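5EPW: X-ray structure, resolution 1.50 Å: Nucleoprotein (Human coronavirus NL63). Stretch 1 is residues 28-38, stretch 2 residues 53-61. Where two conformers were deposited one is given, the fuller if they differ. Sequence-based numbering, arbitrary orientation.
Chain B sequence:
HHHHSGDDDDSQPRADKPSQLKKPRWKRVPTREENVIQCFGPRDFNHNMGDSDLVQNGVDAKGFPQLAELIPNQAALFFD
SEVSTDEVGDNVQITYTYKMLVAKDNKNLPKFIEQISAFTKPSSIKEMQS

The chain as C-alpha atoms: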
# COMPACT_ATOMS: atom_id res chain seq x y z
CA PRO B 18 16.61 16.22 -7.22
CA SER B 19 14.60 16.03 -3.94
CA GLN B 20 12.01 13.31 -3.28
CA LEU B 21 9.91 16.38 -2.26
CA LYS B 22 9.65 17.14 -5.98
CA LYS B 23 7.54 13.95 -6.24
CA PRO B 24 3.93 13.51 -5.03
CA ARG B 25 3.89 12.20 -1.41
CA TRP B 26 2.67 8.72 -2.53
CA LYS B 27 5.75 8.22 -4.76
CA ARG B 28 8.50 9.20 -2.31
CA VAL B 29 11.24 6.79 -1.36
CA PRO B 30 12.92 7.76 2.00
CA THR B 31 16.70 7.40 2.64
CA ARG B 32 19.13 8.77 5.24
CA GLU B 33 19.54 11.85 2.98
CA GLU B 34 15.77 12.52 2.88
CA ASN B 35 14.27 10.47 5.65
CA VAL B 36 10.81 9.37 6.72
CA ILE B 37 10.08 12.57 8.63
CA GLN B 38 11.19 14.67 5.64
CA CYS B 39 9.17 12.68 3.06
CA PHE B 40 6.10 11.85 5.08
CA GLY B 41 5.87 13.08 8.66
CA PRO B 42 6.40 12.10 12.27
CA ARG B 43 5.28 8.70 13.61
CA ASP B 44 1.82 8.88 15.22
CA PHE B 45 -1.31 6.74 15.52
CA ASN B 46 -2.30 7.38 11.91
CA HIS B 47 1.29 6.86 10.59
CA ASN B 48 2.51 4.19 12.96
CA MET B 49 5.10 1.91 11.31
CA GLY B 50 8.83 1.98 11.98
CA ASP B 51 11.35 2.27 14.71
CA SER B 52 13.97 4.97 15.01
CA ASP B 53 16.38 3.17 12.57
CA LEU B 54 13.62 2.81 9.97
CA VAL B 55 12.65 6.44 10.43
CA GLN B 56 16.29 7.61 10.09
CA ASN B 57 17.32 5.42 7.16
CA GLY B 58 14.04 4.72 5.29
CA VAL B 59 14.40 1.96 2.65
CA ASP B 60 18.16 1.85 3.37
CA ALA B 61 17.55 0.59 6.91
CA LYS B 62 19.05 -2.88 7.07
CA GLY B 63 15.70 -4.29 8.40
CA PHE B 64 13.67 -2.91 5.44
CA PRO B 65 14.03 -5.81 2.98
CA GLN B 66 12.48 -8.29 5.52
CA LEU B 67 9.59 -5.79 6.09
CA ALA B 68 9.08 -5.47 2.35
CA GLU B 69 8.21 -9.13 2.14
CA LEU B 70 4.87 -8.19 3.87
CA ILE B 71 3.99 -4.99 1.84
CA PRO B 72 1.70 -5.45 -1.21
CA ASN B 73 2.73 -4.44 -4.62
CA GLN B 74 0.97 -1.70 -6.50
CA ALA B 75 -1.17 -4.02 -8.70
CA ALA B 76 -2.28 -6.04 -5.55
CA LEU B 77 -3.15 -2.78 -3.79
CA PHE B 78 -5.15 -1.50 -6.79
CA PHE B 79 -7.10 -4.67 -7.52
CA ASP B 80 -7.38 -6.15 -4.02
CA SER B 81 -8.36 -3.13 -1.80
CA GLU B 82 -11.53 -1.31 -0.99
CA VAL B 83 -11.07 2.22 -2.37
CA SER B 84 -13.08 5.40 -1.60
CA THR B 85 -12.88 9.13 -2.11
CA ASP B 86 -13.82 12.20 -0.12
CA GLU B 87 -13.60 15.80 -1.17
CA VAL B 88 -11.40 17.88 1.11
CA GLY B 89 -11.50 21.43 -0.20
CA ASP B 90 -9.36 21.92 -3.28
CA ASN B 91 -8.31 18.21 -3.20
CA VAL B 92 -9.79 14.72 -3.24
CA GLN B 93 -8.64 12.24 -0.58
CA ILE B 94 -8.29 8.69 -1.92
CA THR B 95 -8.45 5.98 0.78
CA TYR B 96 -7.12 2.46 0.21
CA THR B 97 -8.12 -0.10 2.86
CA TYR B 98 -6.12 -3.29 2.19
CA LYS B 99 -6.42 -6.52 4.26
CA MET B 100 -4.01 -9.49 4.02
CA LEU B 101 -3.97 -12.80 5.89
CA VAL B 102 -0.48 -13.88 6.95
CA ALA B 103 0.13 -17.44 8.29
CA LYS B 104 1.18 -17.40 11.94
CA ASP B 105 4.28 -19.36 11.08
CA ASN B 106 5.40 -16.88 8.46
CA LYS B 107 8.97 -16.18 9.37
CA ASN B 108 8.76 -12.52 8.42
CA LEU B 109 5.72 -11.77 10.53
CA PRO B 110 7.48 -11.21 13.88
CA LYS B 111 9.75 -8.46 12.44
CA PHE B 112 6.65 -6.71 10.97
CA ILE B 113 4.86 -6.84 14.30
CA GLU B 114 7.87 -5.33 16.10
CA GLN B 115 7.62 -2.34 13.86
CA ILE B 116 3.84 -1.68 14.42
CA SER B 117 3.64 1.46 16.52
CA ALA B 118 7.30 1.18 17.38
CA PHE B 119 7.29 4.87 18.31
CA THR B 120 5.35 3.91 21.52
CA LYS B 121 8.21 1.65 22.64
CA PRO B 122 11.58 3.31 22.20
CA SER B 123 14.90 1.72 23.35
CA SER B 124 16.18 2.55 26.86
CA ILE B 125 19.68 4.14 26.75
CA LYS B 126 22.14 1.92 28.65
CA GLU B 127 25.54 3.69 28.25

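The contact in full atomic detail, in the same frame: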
# COMPACT_ATOMS: atom_id res chain seq x y z
N ARG B 28 7.19 8.96 -2.92
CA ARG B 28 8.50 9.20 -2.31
C ARG B 28 9.16 7.95 -1.79
O ARG B 28 8.47 7.01 -1.33
CB ARG B 28 8.36 10.26 -1.22
CG ARG B 28 7.83 11.58 -1.76
CD ARG B 28 7.69 12.72 -0.70
NE ARG B 28 7.06 13.85 -1.35
CZ ARG B 28 6.33 14.75 -0.74
NH1 ARG B 28 6.02 14.74 0.56
NH2 ARG B 28 5.72 15.66 -1.51
N VAL B 29 10.48 7.91 -1.81
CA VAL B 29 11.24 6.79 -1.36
C VAL B 29 12.26 7.36 -0.36
O VAL B 29 13.22 8.06 -0.74
CB VAL B 29 11.97 6.04 -2.51
CG1 VAL B 29 12.84 4.95 -1.93
CG2 VAL B 29 10.99 5.52 -3.52
N PRO B 30 12.03 7.17 0.97
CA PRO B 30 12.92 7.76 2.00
C PRO B 30 14.26 7.03 2.12
O PRO B 30 14.33 5.81 2.02
CB PRO B 30 12.07 7.63 3.27
CG PRO B 30 11.39 6.33 3.02
CD PRO B 30 10.93 6.40 1.58
N THR B 31 15.31 7.82 2.45
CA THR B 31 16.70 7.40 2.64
C THR B 31 17.28 8.23 3.77
O THR B 31 16.64 9.10 4.25
CB THR B 31 17.53 7.66 1.39
OG1 THR B 31 17.55 9.03 1.14
CG2 THR B 31 16.96 6.95 0.17
N ARG B 32 18.51 7.96 4.19
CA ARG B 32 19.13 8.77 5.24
C ARG B 32 19.18 10.24 4.86
O ARG B 32 18.93 11.14 5.67
CB ARG B 32 20.55 8.26 5.52
CG ARG B 32 21.34 9.24 6.37
CD ARG B 32 21.52 8.81 7.77
NE ARG B 32 22.83 8.20 7.98
CZ ARG B 32 23.07 7.28 8.93
NH1 ARG B 32 22.11 6.87 9.75
NH2 ARG B 32 24.29 6.75 9.04
N GLU B 33 19.45 10.50 3.57
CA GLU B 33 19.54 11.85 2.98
C GLU B 33 18.23 12.62 3.07
O GLU B 33 18.17 13.79 3.34
CB GLU B 33 19.99 11.74 1.52
CG GLU B 33 21.15 10.77 1.24
CD GLU B 33 20.76 9.31 1.05
OE1 GLU B 33 21.10 8.53 1.93
OE2 GLU B 33 20.16 8.93 0.01
N GLU B 34 17.10 11.91 2.81
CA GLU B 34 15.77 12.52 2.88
C GLU B 34 14.87 11.45 3.53
O GLU B 34 14.34 10.51 2.89
CB GLU B 34 15.24 12.83 1.49
CG GLU B 34 15.93 14.04 0.81
CD GLU B 34 15.17 14.46 -0.44
OE1 GLU B 34 15.25 13.68 -1.38
OE2 GLU B 34 14.50 15.53 -0.44
N ASN B 35 14.77 11.58 4.84
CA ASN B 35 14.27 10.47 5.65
C ASN B 35 12.72 10.44 5.76
O ASN B 35 12.02 11.17 5.05
CB ASN B 35 14.99 10.46 6.98
CG ASN B 35 14.58 11.62 7.88
OD1 ASN B 35 13.49 12.25 7.75
ND2 ASN B 35 15.52 11.95 8.83
N VAL B 36 12.23 9.56 6.62
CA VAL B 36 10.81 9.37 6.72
C VAL B 36 10.06 10.64 7.21
O VAL B 36 8.95 10.92 6.80
CB VAL B 36 10.49 8.14 7.61
CG1 VAL B 36 9.01 8.03 7.96
CG2 VAL B 36 10.99 6.91 6.92
N ILE B 37 10.67 11.33 8.18
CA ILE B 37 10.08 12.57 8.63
C ILE B 37 10.03 13.65 7.54
O ILE B 37 9.01 14.36 7.38
CB ILE B 37 10.87 13.13 9.85
CG1 ILE B 37 10.76 12.22 11.05
CG2 ILE B 37 10.51 14.60 10.14
CD1 ILE B 37 11.77 12.48 12.15
N GLN B 38 11.09 13.72 6.71
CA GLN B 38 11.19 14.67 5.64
C GLN B 38 10.19 14.36 4.52
O GLN B 38 9.53 15.21 3.99
CB GLN B 38 12.67 14.73 5.17
CG GLN B 38 13.68 15.24 6.24
CD GLN B 38 15.16 15.09 5.77
OE1 GLN B 38 15.82 14.02 5.90
NE2 GLN B 38 15.69 16.17 5.19
N ASP B 53 15.46 3.50 13.67
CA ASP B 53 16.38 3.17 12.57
C ASP B 53 15.66 3.25 11.19
O ASP B 53 16.18 3.82 10.21
CB ASP B 53 16.99 1.77 12.73
CG ASP B 53 18.06 1.50 11.68
OD1 ASP B 53 19.01 2.26 11.58
OD2 ASP B 53 17.98 0.56 10.88
N LEU B 54 14.42 2.71 11.19
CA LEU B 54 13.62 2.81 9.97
C LEU B 54 13.30 4.24 9.65
O LEU B 54 13.25 4.66 8.44
CB LEU B 54 12.38 1.98 10.09
CG LEU B 54 12.45 0.55 9.64
CD1 LEU B 54 12.53 0.31 8.16
CD2 LEU B 54 13.53 -0.24 10.36
N VAL B 55 12.94 5.04 10.62
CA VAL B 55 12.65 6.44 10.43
C VAL B 55 13.87 7.22 9.86
O VAL B 55 13.75 8.02 8.94
CB VAL B 55 12.08 7.11 11.73
CG1 VAL B 55 12.06 8.60 11.54
CG2 VAL B 55 10.70 6.50 12.06
N GLN B 56 15.03 6.96 10.47
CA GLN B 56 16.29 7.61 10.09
C GLN B 56 16.80 7.27 8.71
O GLN B 56 17.38 8.09 8.03
CB GLN B 56 17.38 7.16 11.11
CG GLN B 56 18.78 7.66 10.84
CD GLN B 56 19.71 7.48 12.02
OE1 GLN B 56 20.00 8.42 12.70
NE2 GLN B 56 20.24 6.30 12.19
N ASN B 57 16.64 6.01 8.33
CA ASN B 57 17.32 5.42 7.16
C ASN B 57 16.34 5.01 6.02
O ASN B 57 16.75 4.75 4.93
CB ASN B 57 18.18 4.26 7.57
CG ASN B 57 19.35 4.72 8.41
OD1 ASN B 57 20.16 5.51 7.93
ND2 ASN B 57 19.39 4.33 9.67
N GLY B 58 15.02 5.08 6.31
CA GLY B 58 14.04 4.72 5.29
C GLY B 58 14.32 3.35 4.68
O GLY B 58 14.55 2.31 5.42
N VAL B 59 14.17 3.24 3.35
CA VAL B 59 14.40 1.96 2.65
C VAL B 59 15.84 1.43 2.74
O VAL B 59 16.08 0.28 2.43
CB VAL B 59 13.90 2.01 1.20
CG1 VAL B 59 12.39 2.43 1.14
CG2 VAL B 59 14.82 2.85 0.31
N ASP B 60 16.76 2.27 3.17
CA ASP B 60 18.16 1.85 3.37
C ASP B 60 18.41 1.28 4.73
O ASP B 60 19.55 0.78 5.07
CB ASP B 60 19.08 3.00 3.03
CG ASP B 60 19.07 3.31 1.52
OD1 ASP B 60 18.60 2.52 0.70
OD2 ASP B 60 19.41 4.42 1.25
N ALA B 61 17.41 1.28 5.60
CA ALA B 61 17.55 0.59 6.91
C ALA B 61 17.78 -0.90 6.64
O ALA B 61 17.13 -1.47 5.74
CB ALA B 61 16.33 0.77 7.73
O HOH W 1 20.40 6.04 3.08
O HOH W 2 18.21 10.66 8.35

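The end of one helix, residues 53-57, and the turn after it lie against a loop that leads into the helix starting at Val36, burying 558 Å² summed over both sides. Two backbone hydrogen bonds pin the contact near its ends. Val59 N donates to Pro30 O (2.9 Å), and Val36 N donates to Val55 O (3.2 Å, nearly straight at 162°). The second joins the two helices directly: Val36 N, in the first turn of its helix, has no carbonyl a turn earlier in that helix to bind, and Val55 O, close to the end of the other, is free to receive it.

Between these bonds the backbones meet through CA-H...O contacts: Thr31 CA to Asn57 O (3.5 Å), Arg32 CA to Gln56 O (3.4 Å, 169° at the hydrogen) and Gly58 CA to Pro30 O (3.5 Å). The carbonyls involved also have stronger partners. Asn57 O accepts from Asp60 N (3.0 Å), closing the turn, while Gln56 O accepts from water 2 (2.7 Å). That water also donates to Arg32 O (2.8 Å) and accepts from Asn35 ND2 (3.0 Å), bridging the stretches with all three polar atoms served. Water 1 does similar work beside the turn: it accepts from Arg32 N (2.9 Å) and donates to Glu33 OE1 (2.8 Å) and Asp60 OD2 (2.6 Å). The two carboxylates, with Glu33 OE1 4.5 Å from Asp60 OD2, thus share a donor despite their like charge.

Gly58 suits its place twice over. Its phi is positive, which favours glycine, and an ideal CB would lie 2.2 Å from Pro30 O and 3.0 Å from Thr31 N, both clashes. Its own N still closes the helix by donating to Leu54 O (2.8 Å).

Asn35 caps the helix of the first stretch: its OD1 accepts from Gln38 N (3.0 Å), and its N donates to Gln38 OE1 (2.9 Å), so backbone and side chain exchange bonds in both directions. Its chi1 is p, and its CB points toward the other stretch, 3.4 Å from Val55 O. Thr31, also p, keeps OG1 on its own loop, where it donates weakly to Glu33 OE2 (2.8 Å) and accepts weakly from Glu34 N (3.4 Å), while its CG2 lies 3.7 Å from Asp60 OD2; Thr31 N donates to Glu34 O (2.9 Å).

Arg32 reaches along the helix end, with chi2 and chi3 between wells. Its NH1 lies 3.0 Å from Asn57 OD1, but the angle is too poor for a hydrogen bond. Asn57 ND2 instead turns back to its own helix, bonding weakly to Asp53 OD1 (2.8 Å) and Asp53 O (3.3 Å).

Apolar side chains add further contacts. Val29 CG1 meets Val59 CG2 (3.7 Å), while Ile37 CG1 packs on Val55 CG1 (3.9 Å). Buried Val36 points toward the other stretch, its CG2 4.1 Å from Gly58 CA, and compact Pro30 lies alongside Val59 (CD to CG1, 4.3 Å).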